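Local structure of Ispd/ispf bifunctional enzyme (Campylobacter jejuni, 1W55) at residues A[3-8]-A[87-92]; A[303-308]-A[357-362]; A[320-325]-A[335-340]. The protein catalyses two steps of isoprenoid precursor synthesis, transferring CMP from CTP to methylerythritol phosphate and, in a second domain, cyclising the phosphorylated product to the 2,4-cyclodiphosphate with release of CMP. All blocks are in the same frame, centred on the assembly; numbering follows the deposited sequence.

Contact 1 of 3, residues A[3-8]-A[87-92]; sequences EMSLIM and IDSEFV
Met4 pairs with Phe91 and Ser5 with Val92 in parallel register, where the first strand of the cytidylyltransferase domain, a GT-A-like nucleotide-binding fold, meets strand 91-96 in the mixed sheet. Phe91 spans the start of the pairing: its N donates to Glu3 O at 3.1 Å and its O receives Ser5 N, also at 3.1 Å but tilted 34° from the carbonyl plane. The same oxygen takes a second proton from Ser89 OG, 2.7 Å away, a bond that ties the turn before the strand to its first residue. Small hydroxyl side chains suit this strand entrance: Ser89 OG also lies 3.0 Å from Ser5 OG, and a water links Ser5 OG to the backbone N of Asp88. On the Met4-Phe91 face, Met4 CG touches Phe91 CB, the two side chains crossing at about a right angle. The other face is aliphatic beyond Ser5, with helices 76-84 and 153-159 packed against it. Here branched residues fill the space between strand and helix. Ile7 extends CD1 anti to its CA (chi2 172°), and this terminal carbon meets Val92 CG2 at 3.8 Å and Ile87 CG1 at 3.9 Å.

Contact 2 of 3, residues A[303-308]-A[357-362]; sequences IDICVM and VLSSVN
Strands 303-308 and 357-362 run antiparallel, the axes of the two segments 4.6 Å apart at closest and their directions 171° apart, as neighbours in the mixed sheet of the IspF (YgbB) domain. Two hydrogen-bonded pairs hold them. Asp304 and Ser360 exchange both backbone bonds, and Ser360 N reaches Asp304 O at 2.7 Å, nearly along the C=O axis. Cys306 and Leu358 do the same, with Cys306 N 2.7 Å from Leu358 O and an almost straight N-H...O angle of 173°. CA-H groups of the non-hydrogen-bonded residues approach the carbonyls of the hydrogen-bonded ones, for example Ile305 CA to Leu358 O at 3.3 Å.

The face bearing Ile303, Ile305 and Val307 is mostly aliphatic and is covered by helices 248-260 and 318-329, a setting that suits beta-branched residues. Ile303 and Val361 run alongside each other, and Ile303 CG1 meets Val361 CG2 at 3.6 Å. Ile305 divides its contacts between two neighbours: CG2, anti to its backbone N, meets Val357 CG1 at 3.7 Å, while CG1 turns to Ser359 OG. That buried hydroxyl is satisfied by Ser252 OG of helix 248-260.

The opposite face looks to the subunit interface and is more polar. Asp304 OD2 forms a salt bridge with Lys339 and accepts from Asn214 N of the second subunit, whose Asn214 ND2 also bonds Ser360 OG; the carboxylate and hydroxyl thus join the sheet to its neighbour. Leu358 and Cys306 are less polar. Leu358 meets Leu358 of both the second and the third subunit, consistent with a place near the trimer axis, with its side chain about 6 Å from bound geranyl diphosphate. Between the strands on this face, Cys306 CB stands 4.3 Å from Leu358 CB.

Contact 3 of 3, residues A[320-325]-A[335-340]; sequences AMQSNI and RINVKA. With C (cytidine-5'-monophosphate), chain C.
Met321 opens the contact from helix 318-329, the helix of a beta-alpha-beta unit whose second strand is 336-341; the axes of the two segments approach to 7.7 Å and their directions differ by 144°. Bent at chi3, its flexible side chain brings CE to Val338 CG1 at 4.0 Å, the two side chains crossing at about a right angle. Gln322 provides the polar part of the contact. Its CG lies anti to the carbonyl carbon (chi1 -76°) and the chain is extended beyond it, a reach long enough to put the amide beside the strand backbone. There OE1 accepts Val338 N at 3.0 Å; the N-H points well at the oxygen, at 160°, though the donor stands above the amide's carbonyl plane. A water donates both to OE1 and to Val338 O, and a second water accepts from Gln322 NE2 at 2.9 Å. The glutamine thus takes up a backbone N-H of an outermost strand of the sheet within this chain. One turn after Met321, Ile325 fills the apolar space between helix and sheet, where its branches and those of Ile336 and Val338 pack obliquely; its CD1 touches Ile336 CG2 at 3.8 Å, and Ile303 and Leu249 close the same core.

Asn337 CB leads away from the helix, and its OD1 accepts Gly264 N of the second subunit. Farther on, the strand reaches the nucleotide, which Asp265 of the second subunit also binds: Ala340, small enough to let the base approach, places CB 3.5 Å from cytidine monophosphate N3.

How the contacts relate
All three contacts are largely buried, but they serve two domains. Contact 1 lies in the cytidylyltransferase domain, its centre about 50 Å from that of contact 2, and no other chain touches it. Contacts 2 and 3 adjoin, their centres about 10 Å apart: strand 298-308 is paired on one flank with strand 354-365 and on the other with strand 336-341. The chemistry of the three differs with their place. Contact 1 joins parallel strands with serine hydroxyls at the entrance, contact 2 adds to its antiparallel backbone bonds one aliphatic face and one polar face turned to the neighbouring subunit, and contact 3 sets a helix on the sheet through aliphatic packing and one glutamine.

Contact 1 of 3, residues A[3-8]-A[87-92]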
# COMPACT_ATOMS: atom_id res chain seq x y z
N GLU A 3 24.91 -27.11 -24.00
CA GLU A 3 23.70 -26.30 -24.04
C GLU A 3 22.37 -27.00 -23.72
O GLU A 3 22.28 -28.24 -23.71
CB GLU A 3 23.61 -25.51 -25.35
CG GLU A 3 24.04 -24.06 -25.18
CD GLU A 3 23.06 -23.06 -25.76
OE1 GLU A 3 23.23 -22.68 -26.94
OE2 GLU A 3 22.14 -22.64 -25.02
N MET A 4 21.37 -26.17 -23.46
CA MET A 4 20.08 -26.59 -22.93
C MET A 4 18.96 -25.99 -23.76
O MET A 4 19.01 -24.82 -24.15
CB MET A 4 19.96 -26.13 -21.48
CG MET A 4 18.79 -26.74 -20.71
SD MET A 4 18.93 -26.45 -18.95
CE MET A 4 19.00 -24.64 -18.86
N SER A 5 17.95 -26.82 -24.03
CA SER A 5 16.70 -26.38 -24.65
C SER A 5 15.57 -26.40 -23.62
O SER A 5 15.77 -26.88 -22.50
CB SER A 5 16.34 -27.26 -25.85
OG SER A 5 17.31 -27.16 -26.87
N LEU A 6 14.41 -25.86 -23.98
CA LEU A 6 13.27 -25.81 -23.08
C LEU A 6 12.04 -26.42 -23.74
O LEU A 6 11.72 -26.09 -24.89
CB LEU A 6 12.99 -24.37 -22.62
CG LEU A 6 11.73 -24.11 -21.76
CD1 LEU A 6 11.87 -24.75 -20.39
CD2 LEU A 6 11.40 -22.61 -21.63
N ILE A 7 11.39 -27.35 -23.03
CA ILE A 7 10.08 -27.85 -23.44
C ILE A 7 9.03 -27.44 -22.41
O ILE A 7 9.11 -27.82 -21.24
CB ILE A 7 10.07 -29.39 -23.63
CG1 ILE A 7 11.05 -29.82 -24.73
CG2 ILE A 7 8.64 -29.87 -23.95
CD1 ILE A 7 11.22 -31.35 -24.83
N MET A 8 8.06 -26.64 -22.86
CA MET A 8 6.92 -26.26 -22.03
C MET A 8 5.76 -27.19 -22.35
O MET A 8 5.34 -27.30 -23.50
CB MET A 8 6.53 -24.79 -22.26
CG MET A 8 7.61 -23.76 -21.90
SD MET A 8 8.16 -23.82 -20.17
CE MET A 8 6.62 -23.41 -19.29
N ILE A 87 14.58 -31.77 -30.14
CA ILE A 87 15.73 -31.34 -29.34
C ILE A 87 17.00 -32.10 -29.71
O ILE A 87 16.98 -33.33 -29.79
CB ILE A 87 15.43 -31.52 -27.82
CG1 ILE A 87 14.07 -30.90 -27.45
CG2 ILE A 87 16.59 -30.97 -26.96
CD1 ILE A 87 13.94 -29.41 -27.74
N ASP A 88 18.09 -31.36 -29.91
CA ASP A 88 19.39 -31.99 -30.16
C ASP A 88 20.51 -31.49 -29.25
O ASP A 88 21.67 -31.85 -29.43
CB ASP A 88 19.78 -31.93 -31.65
CG ASP A 88 19.91 -30.50 -32.18
OD1 ASP A 88 20.33 -29.60 -31.43
OD2 ASP A 88 19.62 -30.20 -33.36
N SER A 89 20.16 -30.65 -28.27
CA SER A 89 21.11 -30.20 -27.26
C SER A 89 21.29 -31.28 -26.20
O SER A 89 20.40 -32.11 -26.00
CB SER A 89 20.66 -28.87 -26.63
OG SER A 89 19.48 -29.01 -25.84
N GLU A 90 22.44 -31.27 -25.52
CA GLU A 90 22.76 -32.25 -24.48
C GLU A 90 21.73 -32.27 -23.34
O GLU A 90 21.39 -33.34 -22.82
CB GLU A 90 24.16 -32.00 -23.90
CG GLU A 90 24.72 -33.20 -23.13
CD GLU A 90 26.04 -32.92 -22.41
OE1 GLU A 90 26.69 -31.89 -22.68
OE2 GLU A 90 26.44 -33.76 -21.56
N PHE A 91 21.27 -31.09 -22.95
CA PHE A 91 20.33 -30.97 -21.84
C PHE A 91 19.00 -30.41 -22.29
O PHE A 91 18.92 -29.67 -23.29
CB PHE A 91 20.92 -30.10 -20.73
CG PHE A 91 22.18 -30.66 -20.14
CD1 PHE A 91 23.43 -30.22 -20.59
CD2 PHE A 91 22.12 -31.65 -19.16
CE1 PHE A 91 24.61 -30.74 -20.05
CE2 PHE A 91 23.29 -32.18 -18.61
CZ PHE A 91 24.54 -31.73 -19.06
N VAL A 92 17.96 -30.78 -21.56
CA VAL A 92 16.63 -30.23 -21.78
C VAL A 92 15.96 -29.91 -20.45
O VAL A 92 15.90 -30.75 -19.55
CB VAL A 92 15.75 -31.15 -22.68
CG1 VAL A 92 15.50 -32.50 -22.02
CG2 VAL A 92 14.44 -30.46 -23.05
O HOH W 1 17.69 -28.35 -29.37

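Contact 2 of 3, residues A[303-308]-A[357-362]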
# COMPACT_ATOMS: atom_id res chain seq x y z
N ILE A 303 -24.49 -6.46 -25.02
CA ILE A 303 -24.92 -6.71 -26.38
C ILE A 303 -25.87 -5.60 -26.80
O ILE A 303 -26.79 -5.24 -26.06
CB ILE A 303 -25.66 -8.06 -26.45
CG1 ILE A 303 -24.66 -9.22 -26.33
CG2 ILE A 303 -26.50 -8.19 -27.74
CD1 ILE A 303 -25.28 -10.47 -25.74
N ASP A 304 -25.64 -5.04 -27.98
CA ASP A 304 -26.60 -4.10 -28.57
C ASP A 304 -26.86 -4.47 -30.01
O ASP A 304 -25.94 -4.82 -30.77
CB ASP A 304 -26.15 -2.65 -28.45
CG ASP A 304 -27.26 -1.67 -28.76
OD1 ASP A 304 -28.46 -2.00 -28.55
OD2 ASP A 304 -27.05 -0.54 -29.23
N ILE A 305 -28.14 -4.41 -30.38
CA ILE A 305 -28.62 -4.97 -31.64
C ILE A 305 -29.50 -3.97 -32.36
O ILE A 305 -30.25 -3.23 -31.72
CB ILE A 305 -29.38 -6.31 -31.39
CG1 ILE A 305 -28.37 -7.40 -30.96
CG2 ILE A 305 -30.14 -6.78 -32.64
CD1 ILE A 305 -29.00 -8.67 -30.41
N CYS A 306 -29.37 -3.92 -33.68
CA CYS A 306 -30.29 -3.19 -34.50
C CYS A 306 -30.88 -4.10 -35.58
O CYS A 306 -30.15 -4.63 -36.43
CB CYS A 306 -29.65 -1.96 -35.14
SG CYS A 306 -30.92 -0.97 -35.97
N VAL A 307 -32.19 -4.30 -35.51
CA VAL A 307 -32.90 -5.09 -36.50
C VAL A 307 -33.41 -4.10 -37.54
O VAL A 307 -34.05 -3.11 -37.20
CB VAL A 307 -34.11 -5.85 -35.90
CG1 VAL A 307 -34.85 -6.64 -36.99
CG2 VAL A 307 -33.69 -6.79 -34.75
N MET A 308 -33.10 -4.38 -38.80
CA MET A 308 -33.60 -3.56 -39.88
C MET A 308 -34.68 -4.35 -40.61
O MET A 308 -34.41 -5.35 -41.28
CB MET A 308 -32.46 -3.12 -40.80
CG MET A 308 -31.33 -2.41 -40.02
SD MET A 308 -29.63 -2.70 -40.63
CE MET A 308 -29.85 -2.58 -42.27
N VAL A 357 -29.78 -7.71 -39.63
CA VAL A 357 -29.53 -7.47 -38.22
C VAL A 357 -28.07 -7.04 -37.99
O VAL A 357 -27.13 -7.74 -38.39
CB VAL A 357 -29.89 -8.71 -37.35
CG1 VAL A 357 -29.59 -8.42 -35.89
CG2 VAL A 357 -31.38 -9.12 -37.54
N LEU A 358 -27.90 -5.88 -37.37
CA LEU A 358 -26.59 -5.40 -36.93
C LEU A 358 -26.43 -5.67 -35.43
O LEU A 358 -27.29 -5.27 -34.63
CB LEU A 358 -26.44 -3.90 -37.22
CG LEU A 358 -25.15 -3.23 -36.70
CD1 LEU A 358 -23.93 -3.71 -37.50
CD2 LEU A 358 -25.27 -1.69 -36.74
N SER A 359 -25.33 -6.31 -35.05
CA SER A 359 -25.00 -6.61 -33.66
C SER A 359 -23.67 -5.99 -33.24
O SER A 359 -22.73 -5.96 -34.04
CB SER A 359 -24.93 -8.12 -33.41
OG SER A 359 -26.14 -8.77 -33.73
N SER A 360 -23.61 -5.50 -32.00
CA SER A 360 -22.35 -5.07 -31.39
C SER A 360 -22.21 -5.71 -30.01
O SER A 360 -23.17 -5.79 -29.24
CB SER A 360 -22.25 -3.55 -31.24
OG SER A 360 -22.62 -2.90 -32.43
N VAL A 361 -20.98 -6.09 -29.71
CA VAL A 361 -20.66 -6.80 -28.48
C VAL A 361 -19.35 -6.22 -27.92
O VAL A 361 -18.49 -5.77 -28.68
CB VAL A 361 -20.55 -8.28 -28.87
CG1 VAL A 361 -19.37 -8.98 -28.25
CG2 VAL A 361 -21.89 -8.99 -28.66
N ASN A 362 -19.23 -6.18 -26.60
CA ASN A 362 -17.97 -5.88 -25.93
C ASN A 362 -17.61 -7.08 -25.07
O ASN A 362 -18.45 -7.59 -24.32
CB ASN A 362 -18.07 -4.60 -25.09
CG ASN A 362 -17.57 -3.35 -25.82
OD1 ASN A 362 -17.14 -3.42 -26.97
ND2 ASN A 362 -17.61 -2.22 -25.14

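Contact 3 of 3, residues A[320-325]-A[335-340]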
# COMPACT_ATOMS: atom_id res chain seq x y z
N ALA A 320 -38.86 -9.68 -24.43
CA ALA A 320 -38.77 -11.13 -24.49
C ALA A 320 -37.50 -11.63 -25.23
O ALA A 320 -36.87 -12.58 -24.80
CB ALA A 320 -40.05 -11.71 -25.13
N MET A 321 -37.16 -10.98 -26.35
CA MET A 321 -35.92 -11.30 -27.08
C MET A 321 -34.69 -11.10 -26.19
O MET A 321 -33.82 -11.97 -26.11
CB MET A 321 -35.81 -10.43 -28.34
CG MET A 321 -36.76 -10.85 -29.45
SD MET A 321 -36.83 -9.71 -30.85
CE MET A 321 -35.43 -10.10 -31.58
N GLN A 322 -34.64 -9.94 -25.54
CA GLN A 322 -33.58 -9.60 -24.59
C GLN A 322 -33.47 -10.63 -23.48
O GLN A 322 -32.36 -11.06 -23.11
CB GLN A 322 -33.83 -8.20 -23.99
CG GLN A 322 -33.48 -7.08 -24.97
CD GLN A 322 -34.03 -5.70 -24.59
OE1 GLN A 322 -34.24 -4.87 -25.48
NE2 GLN A 322 -34.24 -5.44 -23.30
N SER A 323 -34.61 -11.05 -22.95
CA SER A 323 -34.66 -12.00 -21.85
C SER A 323 -34.24 -13.41 -22.29
O SER A 323 -33.53 -14.12 -21.56
CB SER A 323 -36.04 -11.98 -21.17
OG SER A 323 -36.22 -13.14 -20.37
N ASN A 324 -34.67 -13.82 -23.47
CA ASN A 324 -34.24 -15.11 -24.03
C ASN A 324 -32.73 -15.19 -24.36
O ASN A 324 -32.09 -16.21 -24.11
CB ASN A 324 -35.09 -15.48 -25.25
CG ASN A 324 -35.12 -16.99 -25.52
OD1 ASN A 324 -35.19 -17.81 -24.59
ND2 ASN A 324 -35.06 -17.36 -26.79
N ILE A 325 -32.18 -14.11 -24.92
CA ILE A 325 -30.72 -13.99 -25.10
C ILE A 325 -29.99 -14.08 -23.77
O ILE A 325 -28.97 -14.76 -23.68
CB ILE A 325 -30.32 -12.66 -25.83
CG1 ILE A 325 -30.80 -12.64 -27.28
CG2 ILE A 325 -28.78 -12.45 -25.77
CD1 ILE A 325 -30.85 -11.21 -27.90
N ARG A 335 -27.82 -6.31 -19.56
CA ARG A 335 -26.69 -6.26 -20.49
C ARG A 335 -27.07 -6.47 -21.96
O ARG A 335 -26.19 -6.46 -22.81
CB ARG A 335 -25.65 -7.32 -20.10
CG ARG A 335 -24.98 -7.06 -18.78
CD ARG A 335 -24.09 -8.18 -18.31
NE ARG A 335 -23.50 -7.82 -17.02
CZ ARG A 335 -22.55 -6.91 -16.85
NH1 ARG A 335 -22.01 -6.25 -17.89
NH2 ARG A 335 -22.11 -6.66 -15.61
N ILE A 336 -28.36 -6.67 -22.24
CA ILE A 336 -28.86 -6.98 -23.59
C ILE A 336 -29.84 -5.91 -24.04
O ILE A 336 -30.76 -5.56 -23.29
CB ILE A 336 -29.62 -8.35 -23.64
CG1 ILE A 336 -28.98 -9.43 -22.74
CG2 ILE A 336 -29.81 -8.80 -25.09
CD1 ILE A 336 -27.59 -9.83 -23.10
N ASN A 337 -29.68 -5.43 -25.27
CA ASN A 337 -30.59 -4.45 -25.83
C ASN A 337 -30.90 -4.73 -27.30
O ASN A 337 -29.98 -4.95 -28.10
CB ASN A 337 -30.03 -3.04 -25.67
CG ASN A 337 -31.09 -1.96 -25.89
OD1 ASN A 337 -31.92 -1.69 -25.00
ND2 ASN A 337 -31.07 -1.33 -27.06
N VAL A 338 -32.18 -4.72 -27.65
CA VAL A 338 -32.59 -4.97 -29.03
C VAL A 338 -33.38 -3.78 -29.54
O VAL A 338 -34.37 -3.37 -28.92
CB VAL A 338 -33.42 -6.27 -29.15
CG1 VAL A 338 -33.92 -6.48 -30.59
CG2 VAL A 338 -32.60 -7.48 -28.69
N LYS A 339 -32.93 -3.22 -30.67
CA LYS A 339 -33.58 -2.07 -31.28
C LYS A 339 -34.07 -2.45 -32.66
O LYS A 339 -33.70 -3.50 -33.19
CB LYS A 339 -32.59 -0.89 -31.40
CG LYS A 339 -31.79 -0.61 -30.12
CD LYS A 339 -30.96 0.67 -30.23
CE LYS A 339 -29.85 0.56 -31.27
NZ LYS A 339 -29.03 -0.70 -31.14
N ALA A 340 -34.89 -1.59 -33.27
CA ALA A 340 -35.37 -1.83 -34.62
C ALA A 340 -35.58 -0.54 -35.39
O ALA A 340 -35.85 0.49 -34.81
CB ALA A 340 -36.67 -2.67 -34.59
OP3 C C . -37.63 4.73 -37.47
P C C . -38.86 4.04 -37.99
OP1 C C . -38.57 3.00 -39.03
OP2 C C . -39.92 5.02 -38.40
O5' C C . -39.44 3.23 -36.73
C5' C C . -39.93 3.90 -35.58
C4' C C . -39.86 2.97 -34.37
O4' C C . -40.62 1.77 -34.57
C3' C C . -38.46 2.48 -34.02
O3' C C . -37.75 3.41 -33.20
C2' C C . -38.72 1.18 -33.29
O2' C C . -39.09 1.46 -31.94
C1' C C . -39.99 0.65 -33.92
N1 C C . -39.85 -0.47 -34.88
C2 C C . -40.13 -1.80 -34.48
O2 C C . -40.45 -2.03 -33.29
N3 C C . -40.05 -2.83 -35.36
C4 C C . -39.69 -2.60 -36.65
N4 C C . -39.61 -3.63 -37.54
C5 C C . -39.40 -1.31 -37.06
C6 C C . -39.50 -0.25 -36.16
O HOH W 2 -35.36 -2.68 -26.53
O HOH W 3 -34.13 -2.54 -23.18